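Long-range contacts in COMB10 (Helicobacter pylori, PDB 2BHV), which is a VirB10-family core subunit of the Com type IV secretion system, in which its periplasmic domain probably helps form the envelope-spanning channel complex: residues K46-L52 against G219-S225; G90-N94 against Y131-V135; L52-S58 against P212-E218. All blocks are in the same frame, centred on the assembly; numbering follows the deposited sequence.

Overall arrangement
Following the chain from its N terminus shows how one long excursion can be tied off twice in succession. Strand 48-52 comes first and pairs antiparallel with strand 221-226, so contact 1 closes the widest loop. The chain runs on through Leu52, shared by both pairings, into strand 56-57, which meets strand 215-216 in contact 3; this closes a slightly smaller loop within the first. Innermost is contact 2, where residues 90-94 receive the start of helix 132-146. Contact 1 therefore joins neighbouring strands of the large mixed sheet, contact 3 belongs to a small three-stranded sheet, and contact 2 sets a helix against the large sheet. Contacts 2 and 3 touch where Tyr92 packs on Ile56 and Ser57.

Contact 1 (K46-L52 against G219-S225); sequences KMIPAFL and GSRVFIS
Met47, just before strand 48-52, crosses Phe223 at about a right angle, its sulfur lying obliquely to the ring. Met47 SD is 4.7 Å from the centroid of the Phe223 ring, a Met-aromatic contact, and Met47 CB comes to 3.6 Å from Phe223 CD1. Met47 CG stands anti to its carbonyl carbon (chi1 -57°), and bends further along the chain carry the methyl group back toward Ser225. Beside this pair the Pro49 ring adds a second apolar patch, with Pro49 CB 4.0 Å from Phe223 CE1. On the same face as Pro49 and Phe223, Phe51 CB rests against the aliphatic CD of Arg221 while the phenyl ring leads away.

What positions these groups is the antiparallel backbone. Ile48 and Ile224 form a hydrogen-bonded pair, as do Ala50 and Val222; Val222 N, 2.7 Å from Ala50 O, lies almost on the extension of the C=O bond, while its hydrogen is bent off the line (147°). Pro49, which has no N-H to give, falls at a non-hydrogen-bonded pair opposite Phe223, so the pairing across these two strands loses nothing by it. Past the last regular bridge, Leu52 N donates to Ser220 O at 2.9 Å, and Gly219 N returns a bond to Leu52 O at 2.7 Å. On the other face, Ile48, Ala50, Val222 and Ile224 are all buried, with Ala50 CB 4.3 Å from Ile224 CD1.

The guanidinium of Arg221 finds its charge partner outside the pairing, in a salt bridge to Glu69, and Phe223 also packs on Ser192 of the second subunit. Within the large mixed sheet, strand 48-52 is flanked by strand 62-68 and strand 221-226 by strand 152-156.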
loop_
_atom_site.group_PDB
_atom_site.type_symbol
_atom_site.label_atom_id
_atom_site.label_comp_id
_atom_site.label_asym_id
_atom_site.label_seq_id
_atom_site.Cartn_x
_atom_site.Cartn_y
_atom_site.Cartn_z
ATOM N N LYS A 46 14.872 20.778 -23.523
ATOM C CA LYS A 46 14.228 20.534 -24.799
ATOM C C LYS A 46 13.478 19.227 -24.601
ATOM O O LYS A 46 13.934 18.350 -23.859
ATOM C CB LYS A 46 15.249 20.388 -25.923
ATOM C CG LYS A 46 14.922 21.204 -27.182
ATOM C CD LYS A 46 13.961 20.485 -28.131
ATOM C CE LYS A 46 13.355 21.454 -29.147
ATOM N NZ LYS A 46 14.397 22.169 -29.942
ATOM N N MET A 47 12.316 19.104 -25.229
ATOM C CA MET A 47 11.547 17.888 -25.116
ATOM C C MET A 47 11.716 17.145 -26.409
ATOM O O MET A 47 11.146 17.541 -27.420
ATOM C CB MET A 47 10.070 18.202 -24.887
ATOM C CG MET A 47 9.765 19.047 -23.682
ATOM S SD MET A 47 9.792 18.086 -22.170
ATOM C CE MET A 47 11.394 18.516 -21.536
ATOM N N ILE A 48 12.520 16.085 -26.390
ATOM C CA ILE A 48 12.690 15.228 -27.559
ATOM C C ILE A 48 11.639 14.119 -27.527
ATOM O O ILE A 48 11.753 13.169 -26.757
ATOM C CB ILE A 48 14.085 14.604 -27.595
ATOM C CG1 ILE A 48 15.159 15.680 -27.558
ATOM C CG2 ILE A 48 14.244 13.725 -28.817
ATOM C CD1 ILE A 48 16.479 15.172 -27.073
ATOM N N PRO A 49 10.604 14.241 -28.361
ATOM C CA PRO A 49 9.551 13.246 -28.335
ATOM C C PRO A 49 9.992 11.940 -29.001
ATOM O O PRO A 49 10.593 11.949 -30.075
ATOM C CB PRO A 49 8.435 13.912 -29.121
ATOM C CG PRO A 49 9.142 14.806 -30.060
ATOM C CD PRO A 49 10.366 15.275 -29.375
ATOM N N ALA A 50 9.704 10.826 -28.348
ATOM C CA ALA A 50 10.069 9.524 -28.866
ATOM C C ALA A 50 9.043 8.492 -28.430
ATOM O O ALA A 50 8.310 8.695 -27.459
ATOM C CB ALA A 50 11.461 9.130 -28.400
ATOM N N PHE A 51 8.982 7.393 -29.163
ATOM C CA PHE A 51 8.181 6.256 -28.770
ATOM C C PHE A 51 9.065 5.034 -28.574
ATOM O O PHE A 51 10.095 4.902 -29.241
ATOM C CB PHE A 51 7.056 5.979 -29.783
ATOM C CG PHE A 51 7.535 5.572 -31.166
ATOM C CD1 PHE A 51 7.743 4.231 -31.479
ATOM C CD2 PHE A 51 7.721 6.526 -32.167
ATOM C CE1 PHE A 51 8.161 3.850 -32.752
ATOM C CE2 PHE A 51 8.143 6.157 -33.428
ATOM C CZ PHE A 51 8.361 4.819 -33.725
ATOM N N LEU A 52 8.662 4.152 -27.655
ATOM C CA LEU A 52 9.449 2.972 -27.329
ATOM C C LEU A 52 9.200 1.853 -28.308
ATOM O O LEU A 52 8.049 1.498 -28.559
ATOM C CB LEU A 52 9.108 2.476 -25.941
ATOM C CG LEU A 52 9.365 3.376 -24.738
ATOM C CD1 LEU A 52 8.994 2.628 -23.469
ATOM C CD2 LEU A 52 10.822 3.842 -24.682
ATOM N N GLY A 219 5.515 1.117 -27.828
ATOM C CA GLY A 219 4.508 2.017 -28.360
ATOM C C GLY A 219 4.211 3.146 -27.391
ATOM O O GLY A 219 3.544 4.129 -27.739
ATOM N N SER A 220 4.700 3.006 -26.160
ATOM C CA SER A 220 4.583 4.057 -25.183
ATOM C C SER A 220 5.281 5.280 -25.717
ATOM O O SER A 220 6.328 5.180 -26.351
ATOM C CB SER A 220 5.202 3.630 -23.864
ATOM O OG SER A 220 4.394 2.668 -23.215
ATOM N N ARG A 221 4.687 6.434 -25.449
ATOM C CA ARG A 221 5.178 7.699 -25.944
ATOM C C ARG A 221 5.862 8.472 -24.829
ATOM O O ARG A 221 5.366 8.552 -23.710
ATOM C CB ARG A 221 4.009 8.500 -26.482
ATOM C CG ARG A 221 4.267 9.185 -27.810
ATOM C CD ARG A 221 3.926 8.266 -28.930
ATOM N NE ARG A 221 3.789 8.956 -30.209
ATOM C CZ ARG A 221 2.709 8.883 -30.991
ATOM N NH1 ARG A 221 1.650 8.160 -30.632
ATOM N NH2 ARG A 221 2.685 9.534 -32.144
ATOM N N VAL A 222 6.996 9.074 -25.152
ATOM C CA VAL A 222 7.901 9.596 -24.144
ATOM C C VAL A 222 8.550 10.932 -24.577
ATOM O O VAL A 222 8.711 11.177 -25.765
ATOM C CB VAL A 222 8.949 8.500 -23.842
ATOM C CG1 VAL A 222 10.373 8.998 -23.991
ATOM C CG2 VAL A 222 8.681 7.854 -22.489
ATOM N N PHE A 223 8.890 11.794 -23.621
ATOM C CA PHE A 223 9.802 12.905 -23.891
ATOM C C PHE A 223 11.146 12.594 -23.271
ATOM O O PHE A 223 11.230 12.312 -22.075
ATOM C CB PHE A 223 9.298 14.230 -23.302
ATOM C CG PHE A 223 8.086 14.761 -23.967
ATOM C CD1 PHE A 223 8.142 15.219 -25.267
ATOM C CD2 PHE A 223 6.884 14.811 -23.296
ATOM C CE1 PHE A 223 7.018 15.706 -25.889
ATOM C CE2 PHE A 223 5.750 15.299 -23.923
ATOM C CZ PHE A 223 5.818 15.741 -25.221
ATOM N N ILE A 224 12.196 12.639 -24.081
ATOM C CA ILE A 224 13.546 12.585 -23.556
ATOM C C ILE A 224 14.058 14.016 -23.408
ATOM O O ILE A 224 14.046 14.782 -24.368
ATOM C CB ILE A 224 14.461 11.757 -24.448
ATOM C CG1 ILE A 224 13.972 10.310 -24.491
ATOM C CG2 ILE A 224 15.906 11.825 -23.946
ATOM C CD1 ILE A 224 14.666 9.422 -25.501
ATOM N N SER A 225 14.484 14.371 -22.194
ATOM C CA SER A 225 14.829 15.740 -21.857
ATOM C C SER A 225 16.234 15.868 -21.259
ATOM O O SER A 225 16.541 15.269 -20.234
ATOM C CB SER A 225 13.797 16.294 -20.892
ATOM O OG SER A 225 14.145 17.605 -20.478
#

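Contact 2 (G90-N94 against Y131-V135); sequences GYYSN and YNGLV
Helix-on-sheet packing is the element illustrated by Tyr91, Ser93 and the first turn of helix 132-146: the helix begins against strand 87-94 of the large mixed sheet, and the strand turns Tyr91 and Ser93 toward it. Val135 sits between these two residues. Its CG2 methyl lies 4.0 Å from Tyr91 CB and also reaches the strand backbone, 3.8 Å from Tyr92 C, while its other branch turns to the serine, with Val135 CG1 3.6 Å from Ser93 OG. The valine thus lies against the strand, CG2 on the main chain and CG1 beside the Ser93 hydroxyl. With CG1 anti to the backbone N (chi1 174°), both methyls are brought to bear on the strand.

The Tyr91 ring is met from two directions. Leu134 CD2 stands over one face, 4.1 Å above the ring plane and displaced toward the rim, and Tyr131 arrives at the edge, its CE1 4.0 Å from Tyr91 CD1. The planes of the two tyrosine rings are inclined by about 50°, so the rings are neither stacked in parallel nor T-shaped. At the other end Asn132 extends its side chain, CG anti to the backbone N (chi1 -177°), until ND2 approaches Ser93 CB; no hydrogen bond crosses between the segments. The first helical turn is secured internally instead, by Val135 N donating to Tyr131 O at 3.1 Å.

Around this site, Tyr91 also packs on Ser108 and Arg109 of strand 103-111 and on Lys63 of strand 62-68. Tyr92 starts away from the helix and packs on Ile56 and Leu103. The arrangement is that of a helix N-terminal turn packed on one face of a beta sheet, here helix 132-146 on strand 87-94.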
loop_
_atom_site.group_PDB
_atom_site.type_symbol
_atom_site.label_atom_id
_atom_site.label_comp_id
_atom_site.label_asym_id
_atom_site.label_seq_id
_atom_site.Cartn_x
_atom_site.Cartn_y
_atom_site.Cartn_z
ATOM N N GLY A 90 18.997 2.963 -24.740
ATOM C CA GLY A 90 19.130 3.136 -23.300
ATOM C C GLY A 90 19.201 1.828 -22.524
ATOM O O GLY A 90 18.899 0.761 -23.055
ATOM N N TYR A 91 19.605 1.924 -21.258
ATOM C CA TYR A 91 19.646 0.786 -20.365
ATOM C C TYR A 91 18.891 1.162 -19.125
ATOM O O TYR A 91 19.030 2.264 -18.633
ATOM C CB TYR A 91 21.087 0.416 -20.045
ATOM C CG TYR A 91 21.864 0.064 -21.278
ATOM C CD1 TYR A 91 21.822 -1.223 -21.809
ATOM C CD2 TYR A 91 22.621 1.021 -21.943
ATOM C CE1 TYR A 91 22.526 -1.553 -22.973
ATOM C CE2 TYR A 91 23.328 0.705 -23.106
ATOM C CZ TYR A 91 23.273 -0.578 -23.611
ATOM O OH TYR A 91 23.972 -0.868 -24.749
ATOM N N TYR A 92 18.069 0.248 -18.640
ATOM C CA TYR A 92 17.162 0.548 -17.552
ATOM C C TYR A 92 17.260 -0.483 -16.441
ATOM O O TYR A 92 17.565 -1.656 -16.697
ATOM C CB TYR A 92 15.720 0.622 -18.058
ATOM C CG TYR A 92 15.116 -0.716 -18.498
ATOM C CD1 TYR A 92 14.486 -1.565 -17.574
ATOM C CD2 TYR A 92 15.156 -1.120 -19.836
ATOM C CE1 TYR A 92 13.927 -2.760 -17.963
ATOM C CE2 TYR A 92 14.599 -2.328 -20.235
ATOM C CZ TYR A 92 13.982 -3.143 -19.291
ATOM O OH TYR A 92 13.426 -4.353 -19.674
ATOM N N SER A 93 16.989 -0.041 -15.211
ATOM C CA SER A 93 16.824 -0.944 -14.079
ATOM C C SER A 93 15.695 -0.470 -13.170
ATOM O O SER A 93 15.399 0.726 -13.094
ATOM C CB SER A 93 18.118 -1.065 -13.278
ATOM O OG SER A 93 18.372 0.119 -12.533
ATOM N N ASN A 94 15.068 -1.424 -12.490
ATOM C CA ASN A 94 14.097 -1.118 -11.467
ATOM C C ASN A 94 14.761 -1.293 -10.114
ATOM O O ASN A 94 15.348 -2.327 -9.833
ATOM C CB ASN A 94 12.853 -1.990 -11.635
ATOM C CG ASN A 94 11.985 -1.530 -12.807
ATOM O OD1 ASN A 94 11.980 -2.146 -13.900
ATOM N ND2 ASN A 94 11.262 -0.415 -12.594
ATOM N N TYR A 131 23.928 -6.122 -16.192
ATOM C CA TYR A 131 22.883 -5.214 -16.647
ATOM C C TYR A 131 22.466 -4.233 -15.546
ATOM O O TYR A 131 22.496 -3.011 -15.744
ATOM C CB TYR A 131 21.657 -5.999 -17.142
ATOM C CG TYR A 131 21.471 -6.062 -18.662
ATOM C CD1 TYR A 131 21.115 -4.921 -19.392
ATOM C CD2 TYR A 131 21.621 -7.278 -19.367
ATOM C CE1 TYR A 131 20.933 -4.976 -20.775
ATOM C CE2 TYR A 131 21.436 -7.334 -20.766
ATOM C CZ TYR A 131 21.092 -6.174 -21.454
ATOM O OH TYR A 131 20.910 -6.196 -22.818
ATOM N N ASN A 132 22.076 -4.776 -14.389
ATOM C CA ASN A 132 21.609 -3.978 -13.247
ATOM C C ASN A 132 22.763 -3.219 -12.605
ATOM O O ASN A 132 22.646 -2.028 -12.261
ATOM C CB ASN A 132 20.916 -4.884 -12.219
ATOM C CG ASN A 132 20.338 -4.108 -11.036
ATOM O OD1 ASN A 132 20.364 -4.590 -9.896
ATOM N ND2 ASN A 132 19.808 -2.902 -11.300
ATOM N N GLY A 133 23.872 -3.935 -12.439
ATOM C CA GLY A 133 25.142 -3.339 -12.084
ATOM C C GLY A 133 25.500 -2.257 -13.076
ATOM O O GLY A 133 25.774 -1.130 -12.676
ATOM N N LEU A 134 25.470 -2.584 -14.370
ATOM C CA LEU A 134 25.865 -1.631 -15.414
ATOM C C LEU A 134 25.149 -0.281 -15.329
ATOM O O LEU A 134 25.785 0.759 -15.469
ATOM C CB LEU A 134 25.686 -2.221 -16.815
ATOM C CG LEU A 134 26.111 -1.291 -17.971
ATOM C CD1 LEU A 134 27.544 -1.592 -18.429
ATOM C CD2 LEU A 134 25.140 -1.366 -19.137
ATOM N N VAL A 135 23.835 -0.301 -15.114
ATOM C CA VAL A 135 23.075 0.937 -14.920
ATOM C C VAL A 135 23.561 1.676 -13.682
ATOM O O VAL A 135 23.672 2.890 -13.686
ATOM C CB VAL A 135 21.572 0.664 -14.790
ATOM C CG1 VAL A 135 20.833 1.931 -14.448
ATOM C CG2 VAL A 135 21.024 0.090 -16.079
#

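Contact 3 (L52-S58 against P212-E218); sequences LITPISS and PIVVIRE
Ile56 and Ile216 face each other directly across a short antiparallel pairing, their CB atoms 4.2 Å apart and both side chains on the buried side. Leu52 joins them from the preceding strand: its CD1 reaches Ile216 CG2 at 3.9 Å, the leucine slanting across the isoleucine. In Ile216 the CG2 branch stands anti to the backbone N (CG1 at chi1 -64°), which places this methyl where the leucine can meet it. On the other face Val215 CG2 lies over Ser57, 4.1 Å from its CB, a lighter contact in a more open setting.

At one end, Pro55 and Glu218 lie side by side and point the same way. The carboxylate oxygen Glu218 OE1 sits beside the proline ring, 3.8 Å from Pro55 CB, while Glu218 CB packs against the carbonyl of Ile53. The bend at chi2 (-83°) folds the glutamate chain back along the ring. At the opposite end Ser58 points its side chain toward residues 212-218, and Val214 N donates to Ser58 OG at 2.7 Å in a nearly straight bond, 176° at the hydrogen. A side-chain oxygen thus accepts a main-chain N-H just beyond the regular pairing.

Between these ends, Ile56 N donates to Ile216 O and Ile216 N to Ile56 O, each at 2.9 Å and close to linear. Strand 161-162 continues the small sheet beyond strand 215-216, and Ile216 also packs on Ile196 of the second subunit. Leu103 packs on both isoleucines.

The chemistry is therefore divided: the reciprocal backbone pair defines the register, Ser58 OG satisfies Val214 N just past it, and an apolar cluster fills the buried side. Glu218, probably ionised, lies at the exposed end, where its carboxylate need not be buried.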
loop_
_atom_site.group_PDB
_atom_site.type_symbol
_atom_site.label_atom_id
_atom_site.label_comp_id
_atom_site.label_asym_id
_atom_site.label_seq_id
_atom_site.Cartn_x
_atom_site.Cartn_y
_atom_site.Cartn_z
ATOM N N LEU A 52 8.662 4.152 -27.655
ATOM C CA LEU A 52 9.449 2.972 -27.329
ATOM C C LEU A 52 9.200 1.853 -28.308
ATOM O O LEU A 52 8.049 1.498 -28.559
ATOM C CB LEU A 52 9.108 2.476 -25.941
ATOM C CG LEU A 52 9.365 3.376 -24.738
ATOM C CD1 LEU A 52 8.994 2.628 -23.469
ATOM C CD2 LEU A 52 10.822 3.842 -24.682
ATOM N N ILE A 53 10.288 1.302 -28.852
ATOM C CA ILE A 53 10.235 0.140 -29.739
ATOM C C ILE A 53 10.273 -1.123 -28.896
ATOM O O ILE A 53 9.692 -2.130 -29.258
ATOM C CB ILE A 53 11.405 0.153 -30.753
ATOM C CG1 ILE A 53 11.248 1.329 -31.714
ATOM C CG2 ILE A 53 11.474 -1.143 -31.533
ATOM C CD1 ILE A 53 12.550 1.764 -32.360
ATOM N N THR A 54 10.940 -1.038 -27.757
ATOM C CA THR A 54 11.149 -2.159 -26.847
ATOM C C THR A 54 10.408 -1.888 -25.547
ATOM O O THR A 54 10.392 -0.757 -25.095
ATOM C CB THR A 54 12.649 -2.292 -26.557
ATOM O OG1 THR A 54 13.280 -2.914 -27.682
ATOM C CG2 THR A 54 12.933 -3.109 -25.285
ATOM N N PRO A 55 9.777 -2.915 -24.945
ATOM C CA PRO A 55 9.110 -2.689 -23.660
ATOM C C PRO A 55 10.093 -2.580 -22.490
ATOM O O PRO A 55 11.249 -2.985 -22.603
ATOM C CB PRO A 55 8.235 -3.935 -23.498
ATOM C CG PRO A 55 8.920 -4.974 -24.251
ATOM C CD PRO A 55 9.617 -4.302 -25.404
ATOM N N ILE A 56 9.619 -2.016 -21.386
ATOM C CA ILE A 56 10.352 -1.965 -20.125
ATOM C C ILE A 56 9.579 -2.740 -19.056
ATOM O O ILE A 56 8.554 -2.246 -18.554
ATOM C CB ILE A 56 10.490 -0.512 -19.631
ATOM C CG1 ILE A 56 11.292 0.331 -20.628
ATOM C CG2 ILE A 56 11.142 -0.467 -18.250
ATOM C CD1 ILE A 56 11.408 1.802 -20.225
ATOM N N SER A 57 10.059 -3.943 -18.713
ATOM C CA SER A 57 9.458 -4.750 -17.623
ATOM C C SER A 57 10.077 -4.422 -16.245
ATOM O O SER A 57 11.257 -4.080 -16.164
ATOM C CB SER A 57 9.624 -6.235 -17.912
ATOM O OG SER A 57 11.007 -6.560 -17.988
ATOM N N SER A 58 9.286 -4.529 -15.173
ATOM C CA SER A 58 9.757 -4.109 -13.829
ATOM C C SER A 58 10.523 -5.190 -13.040
ATOM O O SER A 58 11.132 -4.871 -12.011
ATOM C CB SER A 58 8.630 -3.502 -12.968
ATOM O OG SER A 58 7.848 -4.507 -12.340
ATOM N N PRO A 212 4.079 -4.617 -7.290
ATOM C CA PRO A 212 3.502 -5.327 -8.435
ATOM C C PRO A 212 4.447 -5.305 -9.617
ATOM O O PRO A 212 5.367 -4.490 -9.672
ATOM C CB PRO A 212 2.233 -4.527 -8.753
ATOM C CG PRO A 212 2.543 -3.130 -8.298
ATOM C CD PRO A 212 3.580 -3.227 -7.194
ATOM N N ILE A 213 4.237 -6.215 -10.547
ATOM C CA ILE A 213 4.950 -6.159 -11.794
ATOM C C ILE A 213 4.379 -4.985 -12.579
ATOM O O ILE A 213 3.167 -4.837 -12.715
ATOM C CB ILE A 213 4.825 -7.474 -12.601
ATOM C CG1 ILE A 213 4.912 -8.699 -11.678
ATOM C CG2 ILE A 213 5.899 -7.531 -13.700
ATOM C CD1 ILE A 213 3.556 -9.194 -11.163
ATOM N N VAL A 214 5.264 -4.126 -13.048
ATOM C CA VAL A 214 4.879 -3.012 -13.877
ATOM C C VAL A 214 5.580 -3.120 -15.223
ATOM O O VAL A 214 6.805 -3.215 -15.301
ATOM C CB VAL A 214 5.250 -1.685 -13.240
ATOM C CG1 VAL A 214 4.887 -0.540 -14.171
ATOM C CG2 VAL A 214 4.554 -1.530 -11.927
ATOM N N VAL A 215 4.789 -3.103 -16.286
ATOM C CA VAL A 215 5.344 -3.098 -17.615
ATOM C C VAL A 215 4.961 -1.798 -18.299
ATOM O O VAL A 215 3.821 -1.352 -18.192
ATOM C CB VAL A 215 4.904 -4.341 -18.443
ATOM C CG1 VAL A 215 5.205 -4.142 -19.923
ATOM C CG2 VAL A 215 5.592 -5.587 -17.920
ATOM N N ILE A 216 5.940 -1.182 -18.961
ATOM C CA ILE A 216 5.681 -0.079 -19.854
ATOM C C ILE A 216 5.810 -0.626 -21.279
ATOM O O ILE A 216 6.916 -0.907 -21.745
ATOM C CB ILE A 216 6.627 1.080 -19.565
ATOM C CG1 ILE A 216 6.348 1.617 -18.154
ATOM C CG2 ILE A 216 6.439 2.191 -20.591
ATOM C CD1 ILE A 216 7.419 2.492 -17.595
ATOM N N ARG A 217 4.671 -0.825 -21.945
ATOM C CA ARG A 217 4.631 -1.505 -23.245
ATOM C C ARG A 217 5.332 -0.722 -24.344
ATOM O O ARG A 217 5.398 0.501 -24.316
ATOM C CB ARG A 217 3.184 -1.768 -23.677
ATOM C CG ARG A 217 2.611 -3.128 -23.272
ATOM C CD ARG A 217 2.047 -3.079 -21.847
ATOM N NE ARG A 217 0.923 -4.002 -21.635
ATOM C CZ ARG A 217 -0.371 -3.654 -21.631
ATOM N NH1 ARG A 217 -0.753 -2.384 -21.839
ATOM N NH2 ARG A 217 -1.294 -4.590 -21.410
ATOM N N GLU A 218 5.842 -1.433 -25.331
ATOM C CA GLU A 218 6.326 -0.784 -26.533
ATOM C C GLU A 218 5.184 0.012 -27.176
ATOM O O GLU A 218 4.026 -0.367 -27.072
ATOM C CB GLU A 218 6.921 -1.826 -27.501
ATOM C CG GLU A 218 5.908 -2.735 -28.203
ATOM C CD GLU A 218 5.457 -3.929 -27.376
ATOM O OE1 GLU A 218 5.544 -3.909 -26.129
ATOM O OE2 GLU A 218 5.000 -4.908 -27.998
#